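Local coordinates for acyl-CoA dehydrogenase (Geobacillus kaustophilus, PDB 2PG0), which binds FAD and, as a member of the acyl-CoA dehydrogenase family, probably introduces an alpha-beta double bond into thioester-bound acyl chains, at residues A[45-50]-A[54-59]; A[62-67]-A[113-118]. All coordinates share one frame; numbering follows the deposited sequence.

Contact 1: A[45-50]-A[54-59]; sequences SFWAKM and GFLCPW
Met-50 meets both Phe-55 and Leu-56, and the tight part of this contact is built around it. Its chain bends at both chi2 and chi3, a curl that brings the terminal methyl back against the loop: Met-50 CE lies 3.7 Å from Phe-55 CB. Met-50 SD stands 5.3 Å from the centroid of the Phe-55 ring and 69° off its normal, an oblique Met-aromatic contact with the two side chains crossing at about a right angle. Nearer the backbone, Met-50 CB packs against Leu-56 CD2 at 3.8 Å. The main chain ties the same residues together, since Phe-55 N donates to Met-50 O over 2.9 Å and the donor tilts 24° from the carbonyl plane. Gly-54, with positive phi, ends the helix in a Schellman motif, and this reversal turns Phe-55 and Leu-56 back toward the last turn. The packing is looser at Trp-47, where Trp-47 CE3 is 4.1 Å from Leu-56 CD1, although that methyl comes closer, 3.6 Å, to Trp-47 O. Along the outer side of the helix, Ser-45 and Ala-48 are exposed and Ala-48 points away from the loop. Helix 12-28 covers the Met-50 and Phe-55 side, Phe-21 and Phe-24 meeting the Phe-55 ring edge-to-face, while Asn-95 of helix 89-105 hydrogen-bonds Phe-55 O through ND2 and Cys-57 N through OD1.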
# COMPACT_ATOMS: atom_id res chain seq x y z
N SER A 45 7.82 41.21 -15.45
CA SER A 45 8.78 41.97 -14.65
C SER A 45 9.59 41.08 -13.71
O SER A 45 10.77 41.35 -13.45
CB SER A 45 8.08 43.10 -13.88
OG SER A 45 7.15 42.59 -12.95
N PHE A 46 8.97 39.99 -13.22
CA PHE A 46 9.69 39.02 -12.39
C PHE A 46 10.81 38.31 -13.15
O PHE A 46 11.92 38.17 -12.64
CB PHE A 46 8.76 37.99 -11.74
CG PHE A 46 9.49 37.00 -10.87
CD1 PHE A 46 9.91 37.35 -9.59
CD2 PHE A 46 9.80 35.73 -11.35
CE1 PHE A 46 10.61 36.45 -8.78
CE2 PHE A 46 10.49 34.81 -10.55
CZ PHE A 46 10.90 35.17 -9.26
N TRP A 47 10.51 37.85 -14.37
CA TRP A 47 11.52 37.26 -15.25
C TRP A 47 12.67 38.24 -15.55
O TRP A 47 13.84 37.84 -15.59
CB TRP A 47 10.87 36.83 -16.56
CG TRP A 47 10.03 35.59 -16.45
CD1 TRP A 47 8.76 35.49 -15.95
CD2 TRP A 47 10.39 34.27 -16.88
NE1 TRP A 47 8.31 34.19 -16.03
CE2 TRP A 47 9.29 33.42 -16.60
CE3 TRP A 47 11.54 33.73 -17.47
CZ2 TRP A 47 9.31 32.05 -16.90
CZ3 TRP A 47 11.56 32.37 -17.76
CH2 TRP A 47 10.45 31.55 -17.47
N ALA A 48 12.31 39.50 -15.78
CA ALA A 48 13.29 40.55 -16.05
C ALA A 48 14.23 40.72 -14.85
O ALA A 48 15.44 40.89 -15.03
CB ALA A 48 12.59 41.86 -16.37
N LYS A 49 13.67 40.68 -13.64
CA LYS A 49 14.47 40.76 -12.42
C LYS A 49 15.36 39.53 -12.27
O LYS A 49 16.53 39.64 -11.90
CB LYS A 49 13.57 40.92 -11.19
CG LYS A 49 12.90 42.29 -11.09
CD LYS A 49 11.74 42.23 -10.10
CE LYS A 49 11.11 43.58 -9.88
NZ LYS A 49 9.88 43.45 -9.03
N MET A 50 14.82 38.35 -12.57
CA MET A 50 15.61 37.12 -12.57
C MET A 50 16.80 37.23 -13.54
O MET A 50 17.93 36.86 -13.19
CB MET A 50 14.72 35.91 -12.91
CG MET A 50 13.79 35.48 -11.77
SD MET A 50 14.54 34.51 -10.43
CE MET A 50 14.80 32.94 -11.29
N GLY A 54 21.14 37.49 -12.86
CA GLY A 54 21.94 36.34 -13.31
C GLY A 54 21.34 34.97 -13.01
O GLY A 54 22.04 33.96 -13.05
N PHE A 55 20.04 34.94 -12.72
CA PHE A 55 19.39 33.68 -12.33
C PHE A 55 18.70 32.96 -13.49
O PHE A 55 18.03 31.94 -13.27
CB PHE A 55 18.40 33.91 -11.18
CG PHE A 55 18.99 34.58 -9.97
CD1 PHE A 55 20.22 34.17 -9.45
CD2 PHE A 55 18.31 35.62 -9.34
CE1 PHE A 55 20.77 34.79 -8.33
CE2 PHE A 55 18.84 36.25 -8.22
CZ PHE A 55 20.08 35.84 -7.71
N LEU A 56 18.85 33.48 -14.71
CA LEU A 56 18.36 32.80 -15.90
C LEU A 56 19.51 32.27 -16.74
O LEU A 56 20.49 32.97 -16.97
CB LEU A 56 17.47 33.71 -16.76
CG LEU A 56 16.20 34.31 -16.16
CD1 LEU A 56 15.43 35.05 -17.23
CD2 LEU A 56 15.32 33.24 -15.50
N CYS A 57 19.37 31.02 -17.18
CA CYS A 57 20.38 30.35 -18.01
C CYS A 57 21.83 30.60 -17.57
O CYS A 57 22.67 30.96 -18.39
CB CYS A 57 20.21 30.76 -19.48
SG CYS A 57 18.56 30.46 -20.13
N PRO A 58 22.13 30.38 -16.27
CA PRO A 58 23.46 30.76 -15.78
C PRO A 58 24.59 29.90 -16.38
O PRO A 58 25.76 30.31 -16.35
CB PRO A 58 23.35 30.55 -14.27
CG PRO A 58 22.31 29.50 -14.12
CD PRO A 58 21.31 29.76 -15.21
N TRP A 59 24.23 28.74 -16.92
CA TRP A 59 25.18 27.81 -17.54
C TRP A 59 25.66 28.27 -18.92
O TRP A 59 26.65 27.75 -19.44
CB TRP A 59 24.54 26.42 -17.68
CG TRP A 59 23.21 26.47 -18.38
CD1 TRP A 59 21.98 26.56 -17.80
CD2 TRP A 59 22.98 26.48 -19.80
NE1 TRP A 59 21.00 26.62 -18.76
CE2 TRP A 59 21.59 26.57 -19.99
CE3 TRP A 59 23.82 26.42 -20.92
CZ2 TRP A 59 21.01 26.60 -21.27
CZ3 TRP A 59 23.24 26.44 -22.19
CH2 TRP A 59 21.85 26.53 -22.35

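Contact 2: A[62-67]-A[113-118]; sequences EKYGGL and KWLPKC
Tyr-64 packs its side chain against Leu-115 and Pro-116 of helix 108-120. At the root, Tyr-64 CB touches both partners, lying 4.1 Å from Pro-116 CG and equally far from Leu-115 CB. One bond further, CG also borders Leu-115 CB. With chi1 at -53°, CG stands anti to the carbonyl carbon, which brings one face of the ring to Leu-115. The ring atoms Tyr-64 CD2 and CE2 then meet Leu-115 CD1, the former at 4.0 Å. Leu-115 CD1 sits over one face of the Tyr-64 ring, 4.2 Å from its centroid and 20° off the normal, as a CH-pi contact displaced toward the rim. The opposite face is covered by Lys-63 CG, so aliphatic groups sandwich the ring. Glu-108, Lys-111 and Gln-112, earlier on the same helix, also touch the Tyr-64 side chain. The backbone makes a second attachment: Pro-116 CA approaches Tyr-64 O at 3.2 Å in a CA-H...O contact with an angle of 137° at the hydrogen. One water donates to both Tyr-64 O (2.9 Å) and Pro-116 O (2.8 Å), bridging the main chains. On the inner side, Leu-115 reaches Ile-102 of helix 89-105. This is structural packing away from the FAD site, in which a short 3-10 turn (62-64) docks on a proline-kinked helix within the helical N-terminal domain of an acyl-CoA dehydrogenase.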
# COMPACT_ATOMS: atom_id res chain seq x y z
N GLU A 62 29.90 32.84 -21.18
CA GLU A 62 30.08 34.27 -20.93
C GLU A 62 29.94 35.15 -22.18
O GLU A 62 29.51 36.30 -22.08
CB GLU A 62 31.42 34.54 -20.22
CG GLU A 62 32.67 34.03 -20.96
CD GLU A 62 33.97 34.24 -20.17
OE1 GLU A 62 33.97 34.96 -19.15
OE2 GLU A 62 35.00 33.67 -20.59
N LYS A 63 30.27 34.59 -23.34
CA LYS A 63 30.21 35.34 -24.59
C LYS A 63 28.79 35.70 -25.04
O LYS A 63 28.61 36.59 -25.87
CB LYS A 63 31.00 34.64 -25.70
CG LYS A 63 30.31 33.47 -26.36
CD LYS A 63 31.23 32.85 -27.40
CE LYS A 63 30.55 31.73 -28.15
NZ LYS A 63 31.52 31.01 -29.04
N TYR A 64 27.79 35.00 -24.49
CA TYR A 64 26.39 35.36 -24.72
C TYR A 64 25.79 36.09 -23.52
O TYR A 64 24.61 36.46 -23.53
CB TYR A 64 25.54 34.12 -25.03
CG TYR A 64 26.06 33.26 -26.15
CD1 TYR A 64 25.99 33.69 -27.48
CD2 TYR A 64 26.60 32.01 -25.89
CE1 TYR A 64 26.47 32.89 -28.52
CE2 TYR A 64 27.08 31.20 -26.92
CZ TYR A 64 27.01 31.65 -28.22
OH TYR A 64 27.47 30.84 -29.23
N GLY A 65 26.60 36.29 -22.48
CA GLY A 65 26.18 37.04 -21.30
C GLY A 65 25.92 36.16 -20.09
O GLY A 65 25.52 36.65 -19.04
N GLY A 66 26.17 34.86 -20.24
CA GLY A 66 25.97 33.91 -19.16
C GLY A 66 27.11 33.86 -18.16
O GLY A 66 28.02 34.72 -18.18
N LEU A 67 27.09 32.86 -17.29
CA LEU A 67 28.06 32.76 -16.21
C LEU A 67 28.91 31.49 -16.23
O LEU A 67 29.71 31.27 -15.32
CB LEU A 67 27.37 32.93 -14.85
CG LEU A 67 26.67 34.28 -14.62
CD1 LEU A 67 25.78 34.25 -13.38
CD2 LEU A 67 27.70 35.41 -14.54
N LYS A 113 21.78 34.83 -31.97
CA LYS A 113 20.49 35.52 -32.07
C LYS A 113 19.61 35.34 -30.84
O LYS A 113 18.89 36.27 -30.45
CB LYS A 113 19.73 35.05 -33.32
CG LYS A 113 18.48 35.86 -33.61
CD LYS A 113 18.08 35.78 -35.07
CE LYS A 113 17.02 34.74 -35.31
NZ LYS A 113 16.22 35.09 -36.52
N TRP A 114 19.65 34.16 -30.22
CA TRP A 114 18.67 33.82 -29.18
C TRP A 114 19.19 33.76 -27.75
O TRP A 114 18.51 34.25 -26.83
CB TRP A 114 17.93 32.52 -29.55
CG TRP A 114 17.03 32.65 -30.74
CD1 TRP A 114 16.26 33.73 -31.07
CD2 TRP A 114 16.80 31.66 -31.75
NE1 TRP A 114 15.57 33.48 -32.23
CE2 TRP A 114 15.88 32.22 -32.67
CE3 TRP A 114 17.27 30.36 -31.97
CZ2 TRP A 114 15.43 31.52 -33.80
CZ3 TRP A 114 16.82 29.66 -33.09
CH2 TRP A 114 15.91 30.25 -33.99
N LEU A 115 20.36 33.17 -27.54
CA LEU A 115 20.86 32.95 -26.18
C LEU A 115 21.04 34.20 -25.29
O LEU A 115 20.65 34.17 -24.13
CB LEU A 115 22.12 32.08 -26.17
CG LEU A 115 21.92 30.62 -26.59
CD1 LEU A 115 23.25 29.89 -26.50
CD2 LEU A 115 20.86 29.91 -25.73
N PRO A 116 21.61 35.30 -25.83
CA PRO A 116 21.72 36.48 -24.97
C PRO A 116 20.39 36.94 -24.35
O PRO A 116 20.35 37.27 -23.16
CB PRO A 116 22.29 37.55 -25.91
CG PRO A 116 23.09 36.76 -26.90
CD PRO A 116 22.22 35.55 -27.15
N LYS A 117 19.32 36.93 -25.13
CA LYS A 117 18.01 37.35 -24.61
C LYS A 117 17.35 36.32 -23.69
O LYS A 117 16.54 36.67 -22.84
CB LYS A 117 17.09 37.78 -25.75
CG LYS A 117 17.42 39.15 -26.32
CD LYS A 117 16.56 39.44 -27.53
CE LYS A 117 17.13 40.61 -28.34
NZ LYS A 117 16.30 40.85 -29.56
N CYS A 118 17.71 35.05 -23.86
CA CYS A 118 17.28 34.01 -22.91
C CYS A 118 17.92 34.22 -21.54
O CYS A 118 17.29 33.95 -20.52
CB CYS A 118 17.59 32.60 -23.44
SG CYS A 118 16.63 32.13 -24.90
O HOH W 1 22.80 38.32 -22.27

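Overall arrangement
Both segments of contact 1 precede those of contact 2 in the sequence, except that all four lie within the N-terminal domain, where the centres of the two contacts are 11 Å apart. Segments 54-59 and 62-67 belong to the same long connection between helices 44-52 and 71-84, which therefore joins helix 44-52 at one end to helix 108-120 farther on. The contacts touch directly: Leu-67 N probably hydrogen-bonds Pro-58 O at 3.0 Å, and Cys-57 SG packs 3.7 Å from Cys-118 O. Helix 89-105 borders both. Contact 1 is nearer the cofactor, with the Trp-47 side chain about 11 Å from a bound FAD, whereas contact 2 is more peripheral.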